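Local coordinates for protein alpha-glucosidase (Bacteroides thetaiotaomicron, PDB 5XFM) that probably hydrolyses terminal beta-L-arabinopyranosides and alpha-galactosides, as a bifunctional glycoside hydrolase of family 97 with a bound calcium ion, at residues 85-93 with 552-560; 514-523 with 572-583. The protein carries 1 engineered substitution. All coordinates share one frame; numbering follows the deposited sequence.

Both contacts tie the C-terminal beta domain to the rest of the enzyme, each to a different domain. Interaction 1 joins the loop that leads into strand 91-104 of the N-terminal domain to the start of strand 556-563, an outermost strand of the six-stranded C-terminal sheet, and to the residues just before it; it is partly buried and runs on hydrogen bonds and bridging waters. Interaction 2 is fully buried: helix 512-521 of the catalytic barrel region packs on strands 567-574 and 577-584 of that sheet through aliphatic groups, with one arginine as the polar exception. Their centres are about 12 Å apart, and they meet where D555 bonds through its backbone N to R573 and through its carboxylate to G575.

Interaction 1 (85-93 with 552-560); sequences TRIKVSNVH and TTWDETRFV
S90 and D555 meet twice, once by backbone and once by side chain. S90 N donates to D555 O at 3.0 Å, nearly straight at 167° but from above the carbonyl plane; S90 OG donates to D555 OD1 at 2.8 Å, on the anti lone pair. With chi1 at 68°, the serine's short side chain brings OG against that carboxylate while its CB points toward the other segment. The second carboxylate oxygen, OD2, accepts from G575 N. A leucine in place of D555 would probably leave S90 OG and G575 N without these acceptors and let the turn at G575 shift. D555 O is held by S90 N and by water 2, which also weakly accepts from N91 N, and V89 CG2 is pressed close beside this oxygen at 3.2 Å. Further along, T557 OG1 donates to K88 O at 2.6 Å, in the carbonyl plane on a lone pair, while K88 NZ turns off to the carbonyls of V273, T275 and T483. Water 1 bridges I87 O and W554 N. A classic beta bulge opens the strand, D555 and E556 together sitting opposite R573. Without regular strand pairing, this contact rests on specific polar fits more than on apolar packing.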
loop_
_atom_site.group_PDB
_atom_site.type_symbol
_atom_site.label_atom_id
_atom_site.label_comp_id
_atom_site.label_asym_id
_atom_site.label_seq_id
_atom_site.Cartn_x
_atom_site.Cartn_y
_atom_site.Cartn_z
ATOM N N THR A 85 2.174 13.310 -6.757
ATOM C CA THR A 85 1.612 12.417 -7.760
ATOM C C THR A 85 1.637 10.987 -7.242
ATOM O O THR A 85 2.285 10.705 -6.232
ATOM C CB THR A 85 2.386 12.476 -9.081
ATOM O OG1 THR A 85 3.728 12.019 -8.869
ATOM C CG2 THR A 85 2.407 13.892 -9.625
ATOM N N ARG A 86 0.941 10.095 -7.945
ATOM C CA ARG A 86 0.962 8.651 -7.676
ATOM C C ARG A 86 0.284 8.230 -6.367
ATOM O O ARG A 86 0.561 7.144 -5.847
ATOM C CB ARG A 86 2.406 8.136 -7.674
ATOM C CG ARG A 86 3.140 8.301 -8.993
ATOM C CD ARG A 86 4.650 8.278 -8.771
ATOM N NE ARG A 86 5.127 9.548 -8.220
ATOM C CZ ARG A 86 6.148 9.668 -7.377
ATOM N NH1 ARG A 86 6.816 8.599 -6.973
ATOM N NH2 ARG A 86 6.499 10.865 -6.929
ATOM N N ILE A 87 -0.570 9.088 -5.811
ATOM C CA ILE A 87 -1.360 8.716 -4.635
ATOM C C ILE A 87 -2.828 9.079 -4.872
ATOM O O ILE A 87 -3.190 9.499 -5.971
ATOM C CB ILE A 87 -0.854 9.397 -3.336
ATOM C CG1 ILE A 87 -1.039 10.908 -3.395
ATOM C CG2 ILE A 87 0.602 9.050 -3.064
ATOM C CD1 ILE A 87 -0.925 11.587 -2.038
ATOM N N LYS A 88 -3.660 8.917 -3.842
ATOM C CA LYS A 88 -5.116 9.077 -3.962
ATOM C C LYS A 88 -5.591 10.520 -4.202
ATOM O O LYS A 88 -6.747 10.740 -4.570
ATOM C CB LYS A 88 -5.800 8.535 -2.706
ATOM C CG LYS A 88 -5.516 9.349 -1.459
ATOM C CD LYS A 88 -6.122 8.726 -0.205
ATOM C CE LYS A 88 -5.280 7.567 0.322
ATOM N NZ LYS A 88 -5.720 7.133 1.687
ATOM N N VAL A 89 -4.720 11.498 -3.969
ATOM C CA VAL A 89 -5.079 12.903 -4.149
ATOM C C VAL A 89 -3.846 13.659 -4.637
ATOM O O VAL A 89 -2.727 13.266 -4.322
ATOM C CB VAL A 89 -5.618 13.515 -2.830
ATOM C CG1 VAL A 89 -4.544 13.484 -1.747
ATOM C CG2 VAL A 89 -6.132 14.933 -3.041
ATOM N N SER A 90 -4.030 14.727 -5.413
ATOM C CA SER A 90 -2.880 15.409 -6.021
ATOM C C SER A 90 -2.412 16.670 -5.271
ATOM O O SER A 90 -1.291 17.137 -5.476
ATOM C CB SER A 90 -3.186 15.754 -7.483
ATOM O OG SER A 90 -4.181 16.749 -7.599
ATOM N N ASN A 91 -3.259 17.213 -4.404
ATOM C CA ASN A 91 -2.899 18.411 -3.640
ATOM C C ASN A 91 -3.327 18.300 -2.185
ATOM O O ASN A 91 -4.487 18.011 -1.892
ATOM C CB ASN A 91 -3.511 19.665 -4.267
ATOM C CG ASN A 91 -2.781 20.099 -5.517
ATOM O OD1 ASN A 91 -1.793 20.835 -5.450
ATOM N ND2 ASN A 91 -3.254 19.636 -6.669
ATOM N N VAL A 92 -2.384 18.505 -1.273
ATOM C CA VAL A 92 -2.700 18.404 0.144
ATOM C C VAL A 92 -2.431 19.694 0.917
ATOM O O VAL A 92 -1.345 20.285 0.829
ATOM C CB VAL A 92 -1.921 17.249 0.807
ATOM C CG1 VAL A 92 -2.195 17.203 2.309
ATOM C CG2 VAL A 92 -2.280 15.922 0.149
ATOM N N HIS A 93 -3.454 20.132 1.650
ATOM C CA HIS A 93 -3.314 21.200 2.629
ATOM C C HIS A 93 -3.156 20.574 4.013
ATOM O O HIS A 93 -4.138 20.220 4.663
ATOM C CB HIS A 93 -4.518 22.142 2.601
ATOM C CG HIS A 93 -4.400 23.302 3.545
ATOM N ND1 HIS A 93 -5.493 24.017 3.987
ATOM C CD2 HIS A 93 -3.316 23.882 4.115
ATOM C CE1 HIS A 93 -5.088 24.979 4.798
ATOM N NE2 HIS A 93 -3.771 24.919 4.891
ATOM N N THR A 552 -5.216 6.094 -14.445
ATOM C CA THR A 552 -4.486 5.400 -13.385
ATOM C C THR A 552 -3.994 6.393 -12.324
ATOM O O THR A 552 -3.414 5.995 -11.320
ATOM C CB THR A 552 -3.281 4.588 -13.929
ATOM O OG1 THR A 552 -2.245 5.470 -14.376
ATOM C CG2 THR A 552 -3.707 3.678 -15.071
ATOM N N THR A 553 -4.214 7.684 -12.563
ATOM C CA THR A 553 -3.775 8.734 -11.637
ATOM C C THR A 553 -4.955 9.618 -11.244
ATOM O O THR A 553 -5.918 9.750 -11.999
ATOM C CB THR A 553 -2.676 9.613 -12.254
ATOM O OG1 THR A 553 -3.174 10.231 -13.445
ATOM C CG2 THR A 553 -1.449 8.772 -12.595
ATOM N N TRP A 554 -4.879 10.244 -10.074
ATOM C CA TRP A 554 -6.043 10.943 -9.549
ATOM C C TRP A 554 -5.723 12.290 -8.918
ATOM O O TRP A 554 -4.626 12.512 -8.413
ATOM C CB TRP A 554 -6.747 10.054 -8.524
ATOM C CG TRP A 554 -6.961 8.655 -9.018
ATOM C CD1 TRP A 554 -6.238 7.548 -8.680
ATOM C CD2 TRP A 554 -7.957 8.213 -9.948
ATOM N NE1 TRP A 554 -6.725 6.445 -9.333
ATOM C CE2 TRP A 554 -7.781 6.823 -10.118
ATOM C CE3 TRP A 554 -8.983 8.854 -10.650
ATOM C CZ2 TRP A 554 -8.591 6.064 -10.963
ATOM C CZ3 TRP A 554 -9.792 8.095 -11.487
ATOM C CH2 TRP A 554 -9.590 6.714 -11.634
ATOM N N ASP A 555 -6.691 13.195 -8.969
ATOM C CA ASP A 555 -6.557 14.491 -8.325
ATOM C C ASP A 555 -7.212 14.514 -6.946
ATOM O O ASP A 555 -6.848 15.327 -6.097
ATOM C CB ASP A 555 -7.150 15.591 -9.208
ATOM C CG ASP A 555 -6.265 15.917 -10.388
ATOM O OD1 ASP A 555 -5.070 16.206 -10.158
ATOM O OD2 ASP A 555 -6.756 15.890 -11.537
ATOM N N GLU A 556 -8.160 13.610 -6.723
ATOM C CA GLU A 556 -8.954 13.619 -5.498
ATOM C C GLU A 556 -9.718 12.303 -5.311
ATOM O O GLU A 556 -10.114 11.655 -6.286
ATOM C CB GLU A 556 -9.932 14.797 -5.510
ATOM C CG GLU A 556 -10.671 15.030 -4.199
ATOM C CD GLU A 556 -11.758 16.081 -4.327
ATOM O OE1 GLU A 556 -11.786 16.789 -5.360
ATOM O OE2 GLU A 556 -12.590 16.188 -3.399
ATOM N N THR A 557 -9.904 11.906 -4.056
ATOM C CA THR A 557 -10.628 10.683 -3.739
ATOM C C THR A 557 -11.617 10.954 -2.615
ATOM O O THR A 557 -11.251 11.498 -1.574
ATOM C CB THR A 557 -9.672 9.546 -3.322
ATOM O OG1 THR A 557 -8.851 9.177 -4.438
ATOM C CG2 THR A 557 -10.456 8.323 -2.849
ATOM N N ARG A 558 -12.870 10.569 -2.817
ATOM C CA ARG A 558 -13.879 10.779 -1.793
ATOM C C ARG A 558 -14.573 9.463 -1.450
ATOM O O ARG A 558 -15.067 8.749 -2.333
ATOM C CB ARG A 558 -14.884 11.845 -2.241
ATOM C CG ARG A 558 -14.235 13.216 -2.456
ATOM C CD ARG A 558 -14.976 14.362 -1.770
ATOM N NE ARG A 558 -16.188 14.782 -2.467
ATOM C CZ ARG A 558 -16.249 15.807 -3.315
ATOM N NH1 ARG A 558 -15.162 16.516 -3.590
ATOM N NH2 ARG A 558 -17.399 16.123 -3.895
ATOM N N PHE A 559 -14.587 9.138 -0.159
ATOM C CA PHE A 559 -15.308 7.974 0.336
ATOM C C PHE A 559 -16.794 8.283 0.393
ATOM O O PHE A 559 -17.213 9.271 0.994
ATOM C CB PHE A 559 -14.778 7.553 1.711
ATOM C CG PHE A 559 -15.538 6.416 2.340
ATOM C CD1 PHE A 559 -15.462 5.136 1.807
ATOM C CD2 PHE A 559 -16.301 6.619 3.483
ATOM C CE1 PHE A 559 -16.155 4.081 2.390
ATOM C CE2 PHE A 559 -16.995 5.569 4.075
ATOM C CZ PHE A 559 -16.922 4.297 3.526
ATOM N N VAL A 560 -17.583 7.439 -0.259
ATOM C CA VAL A 560 -19.022 7.642 -0.347
ATOM C C VAL A 560 -19.763 6.748 0.637
ATOM O O VAL A 560 -20.579 7.223 1.423
ATOM C CB VAL A 560 -19.533 7.361 -1.773
ATOM C CG1 VAL A 560 -21.011 7.687 -1.882
ATOM C CG2 VAL A 560 -18.727 8.160 -2.789
HETATM O O HOH W 1 -2.497 9.207 -8.580
HETATM O O HOH W 2 -6.168 17.744 -5.077
#

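Interaction 2 (514-523 with 572-583); sequences FQLATTVLLQ and RRQGDTWYLAAV
A helix packed on a beta sheet makes this domain junction: 514-521 of the glycoside hydrolase region crosses strand 577-583 at -122°, with axes 7.4 Å apart. Small residues permit that closeness. A581 CB faces the helix, 3.7 Å from V520 CB and close to A517 O, while A517 CB meets V583 CG1. V583 offers both methyls to the helix: CG1 lies 3.5 Å from F514 CD2, the two side chains crossing at about a right angle, and CG2 touches L521 CD1 at 3.6 Å. The ring of F514 gets there because CG stands anti to the backbone N (chi1 178°), which brings it to the strand. At the C-terminal end of the helix R572 supplies the polar grip. R572 NH1 donates to V520 O at 2.7 Å, in that carbonyl's plane. The same NH1 stands above the carbonyl plane of L521, to whose O it donates at 2.9 Å. Both bonds are bent, and both oxygens are tilted from the guanidinium plane, over one face of which lies Q523 CB. An arginine suits the carbonyls at this helix end, where its charge probably complements the helix dipole. Among the neighbours, helix 541-549 touches L516 and T519, helix 470-474 packs on F514, and W554, on the R572 side, makes a cation-pi contact with that arginine.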
loop_
_atom_site.group_PDB
_atom_site.type_symbol
_atom_site.label_atom_id
_atom_site.label_comp_id
_atom_site.label_asym_id
_atom_site.label_seq_id
_atom_site.Cartn_x
_atom_site.Cartn_y
_atom_site.Cartn_z
ATOM N N PHE A 514 -18.125 -5.449 -12.122
ATOM C CA PHE A 514 -17.284 -5.564 -10.927
ATOM C C PHE A 514 -15.822 -5.282 -11.280
ATOM O O PHE A 514 -15.154 -4.473 -10.636
ATOM C CB PHE A 514 -17.422 -6.955 -10.296
ATOM C CG PHE A 514 -16.555 -7.169 -9.078
ATOM C CD1 PHE A 514 -15.201 -7.463 -9.205
ATOM C CD2 PHE A 514 -17.101 -7.107 -7.803
ATOM C CE1 PHE A 514 -14.408 -7.656 -8.091
ATOM C CE2 PHE A 514 -16.311 -7.306 -6.680
ATOM C CZ PHE A 514 -14.963 -7.579 -6.825
ATOM N N GLN A 515 -15.333 -5.982 -12.295
ATOM C CA GLN A 515 -13.951 -5.839 -12.741
ATOM C C GLN A 515 -13.613 -4.426 -13.187
ATOM O O GLN A 515 -12.526 -3.932 -12.897
ATOM C CB GLN A 515 -13.646 -6.829 -13.873
ATOM C CG GLN A 515 -13.759 -8.279 -13.454
ATOM C CD GLN A 515 -12.707 -8.636 -12.413
ATOM O OE1 GLN A 515 -11.534 -8.285 -12.557
ATOM N NE2 GLN A 515 -13.121 -9.337 -11.365
ATOM N N LEU A 516 -14.514 -3.813 -13.951
ATOM C CA LEU A 516 -14.336 -2.443 -14.417
ATOM C C LEU A 516 -14.260 -1.481 -13.216
ATOM O O LEU A 516 -13.385 -0.613 -13.149
ATOM C CB LEU A 516 -15.470 -2.059 -15.379
ATOM C CG LEU A 516 -15.642 -2.932 -16.639
ATOM C CD1 LEU A 516 -16.725 -2.382 -17.556
ATOM C CD2 LEU A 516 -14.344 -3.123 -17.422
ATOM N N ALA A 517 -15.171 -1.671 -12.264
ATOM C CA ALA A 517 -15.206 -0.900 -11.027
ATOM C C ALA A 517 -13.896 -1.028 -10.265
ATOM O O ALA A 517 -13.446 -0.090 -9.603
ATOM C CB ALA A 517 -16.368 -1.354 -10.151
ATOM N N THR A 518 -13.294 -2.207 -10.358
ATOM C CA THR A 518 -12.042 -2.493 -9.671
ATOM C C THR A 518 -10.862 -1.660 -10.212
ATOM O O THR A 518 -9.886 -1.418 -9.502
ATOM C CB THR A 518 -11.745 -4.019 -9.773
ATOM O OG1 THR A 518 -12.378 -4.699 -8.682
ATOM C CG2 THR A 518 -10.259 -4.331 -9.757
ATOM N N THR A 519 -10.966 -1.171 -11.445
ATOM C CA THR A 519 -9.925 -0.292 -11.981
ATOM C C THR A 519 -9.952 1.083 -11.308
ATOM O O THR A 519 -8.958 1.814 -11.303
ATOM C CB THR A 519 -10.046 -0.124 -13.521
ATOM O OG1 THR A 519 -11.240 0.600 -13.852
ATOM C CG2 THR A 519 -10.061 -1.492 -14.205
ATOM N N VAL A 520 -11.095 1.426 -10.731
ATOM C CA VAL A 520 -11.228 2.678 -10.012
ATOM C C VAL A 520 -10.994 2.466 -8.515
ATOM O O VAL A 520 -10.400 3.310 -7.840
ATOM C CB VAL A 520 -12.609 3.304 -10.259
ATOM C CG1 VAL A 520 -12.763 4.581 -9.462
ATOM C CG2 VAL A 520 -12.789 3.585 -11.742
ATOM N N LEU A 521 -11.461 1.335 -8.000
ATOM C CA LEU A 521 -11.300 1.025 -6.585
ATOM C C LEU A 521 -9.838 0.863 -6.167
ATOM O O LEU A 521 -9.432 1.379 -5.130
ATOM C CB LEU A 521 -12.070 -0.246 -6.232
ATOM C CG LEU A 521 -13.590 -0.118 -6.327
ATOM C CD1 LEU A 521 -14.266 -1.452 -6.040
ATOM C CD2 LEU A 521 -14.100 0.966 -5.395
ATOM N N LEU A 522 -9.053 0.152 -6.972
ATOM C CA LEU A 522 -7.670 -0.166 -6.608
ATOM C C LEU A 522 -6.665 0.732 -7.344
ATOM O O LEU A 522 -6.543 0.662 -8.569
ATOM C CB LEU A 522 -7.378 -1.647 -6.903
ATOM C CG LEU A 522 -8.416 -2.666 -6.407
ATOM C CD1 LEU A 522 -7.955 -4.103 -6.632
ATOM C CD2 LEU A 522 -8.756 -2.440 -4.938
ATOM N N GLN A 523 -5.914 1.528 -6.584
ATOM C CA GLN A 523 -5.041 2.564 -7.146
ATOM C C GLN A 523 -3.567 2.149 -7.270
ATOM O O GLN A 523 -2.973 1.592 -6.337
ATOM C CB GLN A 523 -5.153 3.840 -6.292
ATOM C CG GLN A 523 -4.195 4.964 -6.661
ATOM C CD GLN A 523 -2.881 4.858 -5.901
ATOM O OE1 GLN A 523 -2.864 4.511 -4.717
ATOM N NE2 GLN A 523 -1.776 5.145 -6.581
ATOM N N ARG A 572 -13.515 8.917 -7.359
ATOM C CA ARG A 572 -12.199 9.468 -7.661
ATOM C C ARG A 572 -12.287 10.430 -8.840
ATOM O O ARG A 572 -12.984 10.164 -9.819
ATOM C CB ARG A 572 -11.195 8.350 -7.966
ATOM C CG ARG A 572 -10.710 7.592 -6.747
ATOM C CD ARG A 572 -9.711 6.495 -7.110
ATOM N NE ARG A 572 -8.738 6.304 -6.037
ATOM C CZ ARG A 572 -8.651 5.221 -5.272
ATOM N NH1 ARG A 572 -9.490 4.214 -5.440
ATOM N NH2 ARG A 572 -7.731 5.157 -4.321
ATOM N N ARG A 573 -11.579 11.548 -8.734
ATOM C CA ARG A 573 -11.604 12.580 -9.760
ATOM C C ARG A 573 -10.298 12.637 -10.537
ATOM O O ARG A 573 -9.218 12.520 -9.953
ATOM C CB ARG A 573 -11.894 13.953 -9.135
ATOM C CG ARG A 573 -11.846 15.117 -10.121
ATOM C CD ARG A 573 -12.283 16.426 -9.477
ATOM N NE ARG A 573 -11.386 16.867 -8.411
ATOM C CZ ARG A 573 -10.274 17.570 -8.610
ATOM N NH1 ARG A 573 -9.925 17.932 -9.836
ATOM N NH2 ARG A 573 -9.517 17.928 -7.579
ATOM N N GLN A 574 -10.401 12.760 -11.859
ATOM C CA GLN A 574 -9.244 13.119 -12.673
ATOM C C GLN A 574 -9.596 14.324 -13.527
ATOM O O GLN A 574 -10.509 14.259 -14.363
ATOM C CB GLN A 574 -8.777 11.997 -13.589
ATOM C CG GLN A 574 -7.636 12.484 -14.484
ATOM C CD GLN A 574 -7.161 11.442 -15.460
ATOM O OE1 GLN A 574 -7.857 11.134 -16.425
ATOM N NE2 GLN A 574 -5.986 10.868 -15.204
ATOM N N GLY A 575 -8.872 15.419 -13.322
ATOM C CA GLY A 575 -9.208 16.665 -13.972
ATOM C C GLY A 575 -10.583 17.102 -13.525
ATOM O O GLY A 575 -10.825 17.318 -12.341
ATOM N N ASP A 576 -11.505 17.187 -14.474
ATOM C CA ASP A 576 -12.860 17.600 -14.162
ATOM C C ASP A 576 -13.816 16.409 -14.211
ATOM O O ASP A 576 -15.018 16.561 -13.989
ATOM C CB ASP A 576 -13.301 18.680 -15.151
ATOM C CG ASP A 576 -12.890 20.073 -14.717
ATOM O OD1 ASP A 576 -12.835 20.329 -13.499
ATOM O OD2 ASP A 576 -12.590 20.903 -15.602
ATOM N N THR A 577 -13.274 15.221 -14.473
ATOM C CA THR A 577 -14.100 14.020 -14.616
ATOM C C THR A 577 -14.199 13.196 -13.335
ATOM O O THR A 577 -13.179 12.783 -12.771
ATOM C CB THR A 577 -13.566 13.100 -15.727
ATOM O OG1 THR A 577 -13.201 13.882 -16.868
ATOM C CG2 THR A 577 -14.624 12.085 -16.123
ATOM N N TRP A 578 -15.427 12.927 -12.902
ATOM C CA TRP A 578 -15.648 12.103 -11.716
ATOM C C TRP A 578 -16.037 10.674 -12.070
ATOM O O TRP A 578 -16.867 10.432 -12.962
ATOM C CB TRP A 578 -16.723 12.715 -10.808
ATOM C CG TRP A 578 -16.199 13.753 -9.851
ATOM C CD1 TRP A 578 -16.273 15.109 -9.985
ATOM C CD2 TRP A 578 -15.518 13.512 -8.609
ATOM N NE1 TRP A 578 -15.680 15.727 -8.907
ATOM C CE2 TRP A 578 -15.209 14.768 -8.050
ATOM C CE3 TRP A 578 -15.137 12.355 -7.920
ATOM C CZ2 TRP A 578 -14.542 14.899 -6.834
ATOM C CZ3 TRP A 578 -14.474 12.488 -6.718
ATOM C CH2 TRP A 578 -14.185 13.750 -6.184
ATOM N N TYR A 579 -15.402 9.740 -11.363
ATOM C CA TYR A 579 -15.655 8.311 -11.485
ATOM C C TYR A 579 -16.132 7.736 -10.150
ATOM O O TYR A 579 -15.373 7.695 -9.186
ATOM C CB TYR A 579 -14.388 7.568 -11.923
ATOM C CG TYR A 579 -13.783 7.985 -13.252
ATOM C CD1 TYR A 579 -13.082 9.178 -13.381
ATOM C CD2 TYR A 579 -13.869 7.153 -14.365
ATOM C CE1 TYR A 579 -12.513 9.549 -14.592
ATOM C CE2 TYR A 579 -13.304 7.514 -15.576
ATOM C CZ TYR A 579 -12.629 8.711 -15.683
ATOM O OH TYR A 579 -12.067 9.068 -16.885
ATOM N N LEU A 580 -17.377 7.280 -10.085
ATOM C CA LEU A 580 -17.844 6.574 -8.900
ATOM C C LEU A 580 -17.855 5.070 -9.162
ATOM O O LEU A 580 -18.349 4.605 -10.186
ATOM C CB LEU A 580 -19.233 7.052 -8.471
ATOM C CG LEU A 580 -19.714 6.399 -7.171
ATOM C CD1 LEU A 580 -20.264 7.436 -6.223
ATOM C CD2 LEU A 580 -20.757 5.334 -7.451
ATOM N N ALA A 581 -17.290 4.313 -8.232
ATOM C CA ALA A 581 -17.230 2.870 -8.369
ATOM C C ALA A 581 -17.714 2.213 -7.091
ATOM O O ALA A 581 -17.387 2.660 -5.982
ATOM C CB ALA A 581 -15.820 2.422 -8.705
ATOM N N ALA A 582 -18.520 1.169 -7.250
ATOM C CA ALA A 582 -19.015 0.430 -6.096
ATOM C C ALA A 582 -19.057 -1.058 -6.379
ATOM O O ALA A 582 -19.373 -1.466 -7.494
ATOM C CB ALA A 582 -20.394 0.933 -5.689
ATOM N N VAL A 583 -18.711 -1.871 -5.383
ATOM C CA VAL A 583 -18.914 -3.316 -5.498
ATOM C C VAL A 583 -19.481 -3.923 -4.217
ATOM O O VAL A 583 -19.340 -3.359 -3.111
ATOM C CB VAL A 583 -17.611 -4.082 -5.847
ATOM C CG1 VAL A 583 -17.045 -3.641 -7.195
ATOM C CG2 VAL A 583 -16.585 -3.940 -4.729
#